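PDB 4MKO: monalysin from Pseudomonas entomophila, which forms beta-barrel pores in host membranes, is cytolytic and hemolytic, and contributes to intestinal damage and lethality in infected Drosophila. Local coordinates for residues A[81-86]-A[93-98]; A[118-123]-A[145-150]. All coordinates share one frame; numbering follows the deposited sequence. Where two conformers were deposited one is given.

Interactions 1 and 2, their centres about 6 Å apart, each rest on an edge-to-face aromatic pair but differ in depth. Both reach the same large sheet, through strand 95-96 and strand 136-151 respectively. Interaction 1 is partly buried and admits a water between a histidine nitrogen and a tyrosine hydroxyl; interaction 2 lies deeper, and its rings meet by direct carbon-to-carbon contact. Their loops are joined to each other: Lys81 NZ forms a salt bridge with Glu118 OE2 at 2.8 Å, and Thr123 OG1 probably hydrogen-bonds to His83 O at 2.7 Å.

Interaction 1. Residues A[81-86]-A[93-98]; sequences KGHTRS and AKYSVG
Between His83 and segment 93-98, which carries Tyr95 and Val97, the backbones stay well apart: the nearest CA atoms, those of His83 and Ser96, are 9.8 Å from each other, a gap that side chains must bridge. The main pair is an offset edge-to-face one. The edge of the Tyr95 ring is turned toward the face of His83, with the ring planes at 87° and the centroids of the His83 and Tyr95 rings 5.8 Å apart. The closest atoms are His83 NE2 and Tyr95 CE2, at 3.8 Å, and NE2 lies near the plane of the tyrosine ring. With CG of Tyr95 anti to its own backbone N (chi1 -174°), the phenol reaches across from the strand toward the loop.

A water closes the polar side of the pair. Lying in plane at the edge of both rings, it is 2.8 Å from His83 NE2 and 2.7 Å from Tyr95 OH. The other ring nitrogen, ND1, is hydrogen-bonded to Ser121 O, so the imidazole is held at two positions and its rotation should be fixed. Tyr95 OH also bonds to Tyr178 OH. Val97 adds an apolar touch at the imidazole edge, its CG1 meeting His83 CE1 at 4.1 Å.

Directly after His83, Thr84 is the N-cap of helix 85-90, its OG1 bonded to Phe87 N, and the Phe87 ring meets both His83 and Tyr95. Strand 95-96 pairs antiparallel with strand 29-43. The contact thus pins the turn out of strand 72-81 to an edge strand of the main sheet, within the region inferred to be the pore-forming domain; such a folded-back segment, packed on the body of the soluble molecule, is a feature of aerolysin-like toxins.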
loop_
_atom_site.group_PDB
_atom_site.type_symbol
_atom_site.label_atom_id
_atom_site.label_comp_id
_atom_site.label_asym_id
_atom_site.label_seq_id
_atom_site.Cartn_x
_atom_site.Cartn_y
_atom_site.Cartn_z
ATOM N N LYS A 81 -2.009 -5.498 10.800
ATOM C CA LYS A 81 -1.661 -6.454 9.766
ATOM C C LYS A 81 -2.871 -6.656 8.853
ATOM O O LYS A 81 -3.997 -6.418 9.285
ATOM C CB LYS A 81 -1.113 -7.776 10.330
ATOM C CG LYS A 81 -2.029 -8.539 11.280
ATOM C CD LYS A 81 -1.190 -9.523 12.107
ATOM C CE LYS A 81 -1.985 -10.125 13.238
ATOM N NZ LYS A 81 -1.164 -11.070 14.046
ATOM N N GLY A 82 -2.615 -7.056 7.602
ATOM C CA GLY A 82 -3.649 -7.234 6.582
ATOM C C GLY A 82 -3.925 -5.919 5.883
ATOM O O GLY A 82 -3.077 -5.018 5.902
ATOM N N HIS A 83 -5.126 -5.760 5.297
ATOM C CA HIS A 83 -5.466 -4.474 4.671
ATOM C C HIS A 83 -5.435 -3.346 5.714
ATOM O O HIS A 83 -5.710 -3.583 6.903
ATOM C CB HIS A 83 -6.832 -4.549 3.961
ATOM C CG HIS A 83 -6.782 -5.325 2.683
ATOM N ND1 HIS A 83 -6.783 -6.711 2.679
ATOM C CD2 HIS A 83 -6.674 -4.886 1.407
ATOM C CE1 HIS A 83 -6.717 -7.065 1.403
ATOM N NE2 HIS A 83 -6.659 -5.999 0.603
ATOM N N THR A 84 -5.068 -2.120 5.288
ATOM C CA THR A 84 -4.996 -0.992 6.228
ATOM C C THR A 84 -6.376 -0.597 6.756
ATOM O O THR A 84 -7.377 -0.820 6.077
ATOM C CB THR A 84 -4.339 0.234 5.583
ATOM O OG1 THR A 84 -5.232 0.751 4.589
ATOM C CG2 THR A 84 -2.970 -0.073 5.004
ATOM N N ARG A 85 -6.417 0.050 7.933
ATOM C CA ARG A 85 -7.679 0.522 8.485
ATOM C C ARG A 85 -8.321 1.521 7.510
ATOM O O ARG A 85 -9.521 1.436 7.272
ATOM C CB ARG A 85 -7.470 1.183 9.858
ATOM C CG ARG A 85 -8.780 1.430 10.625
ATOM C CD ARG A 85 -9.392 0.141 11.181
ATOM N NE ARG A 85 -8.633 -0.424 12.305
ATOM C CZ ARG A 85 -8.802 -1.658 12.780
ATOM N NH1 ARG A 85 -9.675 -2.484 12.213
ATOM N NH2 ARG A 85 -8.078 -2.084 13.808
ATOM N N SER A 86 -7.513 2.426 6.914
ATOM C CA SER A 86 -8.038 3.401 5.949
ATOM C C SER A 86 -8.634 2.729 4.724
ATOM O O SER A 86 -9.712 3.146 4.292
ATOM C CB SER A 86 -6.970 4.406 5.538
ATOM O OG SER A 86 -6.529 5.154 6.656
ATOM N N ALA A 93 -18.141 -1.781 -1.099
ATOM C CA ALA A 93 -18.629 -3.109 -1.460
ATOM C C ALA A 93 -17.926 -4.207 -0.680
ATOM O O ALA A 93 -16.851 -3.975 -0.109
ATOM C CB ALA A 93 -18.425 -3.336 -2.952
ATOM N N LYS A 94 -18.507 -5.424 -0.695
ATOM C CA LYS A 94 -17.889 -6.603 -0.092
ATOM C C LYS A 94 -16.577 -6.812 -0.887
ATOM O O LYS A 94 -16.573 -6.687 -2.114
ATOM C CB LYS A 94 -18.835 -7.816 -0.219
ATOM C CG LYS A 94 -18.406 -9.045 0.560
ATOM C CD LYS A 94 -19.445 -10.153 0.418
ATOM C CE LYS A 94 -18.921 -11.503 0.845
ATOM N NZ LYS A 94 -19.930 -12.576 0.635
ATOM N N TYR A 95 -15.456 -7.023 -0.182
ATOM C CA TYR A 95 -14.149 -7.132 -0.830
ATOM C C TYR A 95 -13.275 -8.151 -0.112
ATOM O O TYR A 95 -13.133 -8.078 1.113
ATOM C CB TYR A 95 -13.435 -5.756 -0.797
ATOM C CG TYR A 95 -12.129 -5.706 -1.571
ATOM C CD1 TYR A 95 -12.116 -5.474 -2.945
ATOM C CD2 TYR A 95 -10.902 -5.856 -0.922
ATOM C CE1 TYR A 95 -10.919 -5.436 -3.663
ATOM C CE2 TYR A 95 -9.700 -5.820 -1.629
ATOM C CZ TYR A 95 -9.711 -5.617 -3.001
ATOM O OH TYR A 95 -8.518 -5.583 -3.700
ATOM N N SER A 96 -12.661 -9.064 -0.883
ATOM C CA SER A 96 -11.739 -10.064 -0.331
ATOM C C SER A 96 -10.827 -10.631 -1.392
ATOM O O SER A 96 -11.184 -10.672 -2.574
ATOM C CB SER A 96 -12.493 -11.182 0.395
ATOM O OG SER A 96 -13.257 -11.949 -0.515
ATOM N N VAL A 97 -9.634 -11.068 -0.968
ATOM C CA VAL A 97 -8.661 -11.687 -1.858
ATOM C C VAL A 97 -8.034 -12.885 -1.153
ATOM O O VAL A 97 -7.762 -12.820 0.053
ATOM C CB VAL A 97 -7.609 -10.709 -2.466
ATOM C CG1 VAL A 97 -6.702 -10.112 -1.404
ATOM C CG2 VAL A 97 -6.796 -11.379 -3.572
ATOM N N GLY A 98 -7.807 -13.948 -1.925
ATOM C CA GLY A 98 -7.169 -15.166 -1.447
ATOM C C GLY A 98 -5.707 -14.920 -1.141
ATOM O O GLY A 98 -5.072 -14.060 -1.758
HETATM O O HOH W 1 -6.265 -5.975 -2.197
#

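Interaction 2. Residues A[118-123]-A[145-150]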
loop_
_atom_site.group_PDB
_atom_site.type_symbol
_atom_site.label_atom_id
_atom_site.label_comp_id
_atom_site.label_asym_id
_atom_site.label_seq_id
_atom_site.Cartn_x
_atom_site.Cartn_y
_atom_site.Cartn_z
ATOM N N GLU A 118 -2.675 -13.887 7.109
ATOM C CA GLU A 118 -2.780 -12.540 7.661
ATOM C C GLU A 118 -2.526 -11.408 6.650
ATOM O O GLU A 118 -3.182 -10.382 6.739
ATOM C CB GLU A 118 -1.731 -12.364 8.767
ATOM C CG GLU A 118 -2.047 -12.998 10.112
ATOM C CD GLU A 118 -0.891 -12.938 11.101
ATOM O OE1 GLU A 118 0.242 -12.570 10.706
ATOM O OE2 GLU A 118 -1.126 -13.267 12.285
ATOM N N SER A 119 -1.515 -11.562 5.786
ATOM C CA SER A 119 -1.003 -10.527 4.883
ATOM C C SER A 119 -2.056 -9.757 4.072
ATOM O O SER A 119 -1.947 -8.523 3.959
ATOM C CB SER A 119 0.043 -11.119 3.946
ATOM O OG SER A 119 1.163 -11.591 4.680
ATOM N N TRP A 120 -3.074 -10.482 3.526
ATOM C CA TRP A 120 -4.098 -9.901 2.646
ATOM C C TRP A 120 -5.511 -10.022 3.217
ATOM O O TRP A 120 -6.506 -9.847 2.505
ATOM C CB TRP A 120 -3.998 -10.544 1.260
ATOM C CG TRP A 120 -2.714 -10.236 0.541
ATOM C CD1 TRP A 120 -1.539 -10.926 0.619
ATOM C CD2 TRP A 120 -2.479 -9.138 -0.353
ATOM N NE1 TRP A 120 -0.589 -10.344 -0.197
ATOM C CE2 TRP A 120 -1.137 -9.236 -0.798
ATOM C CE3 TRP A 120 -3.292 -8.102 -0.860
ATOM C CZ2 TRP A 120 -0.599 -8.367 -1.756
ATOM C CZ3 TRP A 120 -2.751 -7.229 -1.794
ATOM C CH2 TRP A 120 -1.416 -7.361 -2.228
ATOM N N SER A 121 -5.594 -10.301 4.516
ATOM C CA SER A 121 -6.866 -10.461 5.207
ATOM C C SER A 121 -7.393 -9.110 5.689
ATOM O O SER A 121 -6.888 -8.043 5.296
ATOM C CB SER A 121 -6.697 -11.441 6.375
ATOM O OG SER A 121 -7.954 -11.864 6.882
ATOM N N THR A 122 -8.425 -9.146 6.551
ATOM C CA THR A 122 -9.002 -7.952 7.138
ATOM C C THR A 122 -8.022 -7.354 8.145
ATOM O O THR A 122 -7.168 -8.081 8.669
ATOM C CB THR A 122 -10.364 -8.278 7.786
ATOM O OG1 THR A 122 -10.179 -9.303 8.764
ATOM C CG2 THR A 122 -11.421 -8.700 6.756
ATOM N N THR A 123 -8.141 -6.038 8.405
ATOM C CA THR A 123 -7.305 -5.317 9.365
ATOM C C THR A 123 -7.388 -5.982 10.746
ATOM O O THR A 123 -8.490 -6.227 11.269
ATOM C CB THR A 123 -7.737 -3.842 9.513
ATOM O OG1 THR A 123 -8.016 -3.265 8.231
ATOM C CG2 THR A 123 -6.690 -3.000 10.236
ATOM N N LEU A 145 1.980 -0.748 2.079
ATOM C CA LEU A 145 2.237 -1.209 0.721
ATOM C C LEU A 145 0.981 -0.967 -0.085
ATOM O O LEU A 145 -0.097 -1.428 0.291
ATOM C CB LEU A 145 2.651 -2.701 0.676
ATOM C CG LEU A 145 3.881 -3.062 1.520
ATOM C CD1 LEU A 145 4.047 -4.589 1.649
ATOM C CD2 LEU A 145 5.169 -2.387 0.971
ATOM N N VAL A 146 1.118 -0.211 -1.180
ATOM C CA VAL A 146 0.002 0.172 -2.056
ATOM C C VAL A 146 0.068 -0.550 -3.391
ATOM O O VAL A 146 1.117 -0.560 -4.048
ATOM C CB VAL A 146 -0.068 1.713 -2.256
ATOM C CG1 VAL A 146 -1.302 2.106 -3.078
ATOM C CG2 VAL A 146 -0.069 2.444 -0.904
ATOM N N TYR A 147 -1.086 -1.094 -3.816
ATOM C CA TYR A 147 -1.216 -1.858 -5.060
ATOM C C TYR A 147 -2.243 -1.239 -5.990
ATOM O O TYR A 147 -3.244 -0.680 -5.522
ATOM C CB TYR A 147 -1.639 -3.325 -4.731
ATOM C CG TYR A 147 -0.650 -3.995 -3.810
ATOM C CD1 TYR A 147 -0.711 -3.797 -2.431
ATOM C CD2 TYR A 147 0.437 -4.702 -4.318
ATOM C CE1 TYR A 147 0.252 -4.330 -1.581
ATOM C CE2 TYR A 147 1.398 -5.260 -3.474
ATOM C CZ TYR A 147 1.310 -5.049 -2.106
ATOM O OH TYR A 147 2.241 -5.588 -1.254
ATOM N N ALA A 148 -1.984 -1.331 -7.301
ATOM C CA ALA A 148 -2.939 -0.899 -8.322
ATOM C C ALA A 148 -3.546 -2.175 -8.902
ATOM O O ALA A 148 -2.859 -3.203 -9.035
ATOM C CB ALA A 148 -2.247 -0.099 -9.425
ATOM N N HIS A 149 -4.833 -2.108 -9.237
ATOM C CA HIS A 149 -5.538 -3.264 -9.730
ATOM C C HIS A 149 -6.397 -2.906 -10.928
ATOM O O HIS A 149 -6.963 -1.812 -10.978
ATOM C CB HIS A 149 -6.509 -3.757 -8.632
ATOM C CG HIS A 149 -5.898 -4.033 -7.294
ATOM N ND1 HIS A 149 -5.379 -5.275 -6.983
ATOM C CD2 HIS A 149 -5.719 -3.209 -6.239
ATOM C CE1 HIS A 149 -4.936 -5.178 -5.739
ATOM N NE2 HIS A 149 -5.113 -3.955 -5.255
ATOM N N ASN A 150 -6.535 -3.852 -11.855
ATOM C CA ASN A 150 -7.490 -3.780 -12.949
ATOM C C ASN A 150 -8.336 -5.042 -12.812
ATOM O O ASN A 150 -7.878 -6.122 -13.195
ATOM C CB ASN A 150 -6.862 -3.707 -14.355
ATOM C CG ASN A 150 -7.937 -3.896 -15.435
ATOM O OD1 ASN A 150 -9.137 -4.011 -15.134
ATOM N ND2 ASN A 150 -7.558 -3.951 -16.698
#
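Trp120 points a corner of its indole at the ring of Tyr147: CH2 stands 3.4 Å above the tyrosine plane, over its centre. The closest atom there is Tyr147 CE1, 3.5 Å from Trp120 CH2. On one side of that corner Trp120 CZ2 approaches Tyr147 CZ at 3.8 Å, and on the other Trp120 CZ3 lies 4.0 Å from Tyr147 CD1. This is an edge-to-face pair tilted well away from the perpendicular, the planes at 53° and the centroids of the Trp120 six-membered ring and the Tyr147 ring 4.7 Å apart.

Both polar ends are held by the same neighbourhood, Trp120 NE1 by Asp102 OD1 and Tyr147 OH by Asn105 OD1, while Val104 of helix 103-107 touches both side chains. In this aerolysin-like fold the pair joins a loop of the inferred pore-forming region to strand 136-151, which runs through the main sheet between strands 46-67 and 173-191. Ile182 of strand 173-191 packs against both rings, Pro54 touches Tyr147, and a bound mercury ion lies about 4 Å from the nearest atom of the Tyr147 side chain.

The indole is presented by a type I turn from Glu118 to Ser121, closed by Ser121 N to Glu118 O at 3.3 Å; Trp120 CG sits beside its backbone N (chi1 -65°), which carries the six-membered ring to Tyr147. Within the turn Ser119 OG is bonded to Thr112 OG1 and Thr115 O, tying it to an earlier part of the same loop.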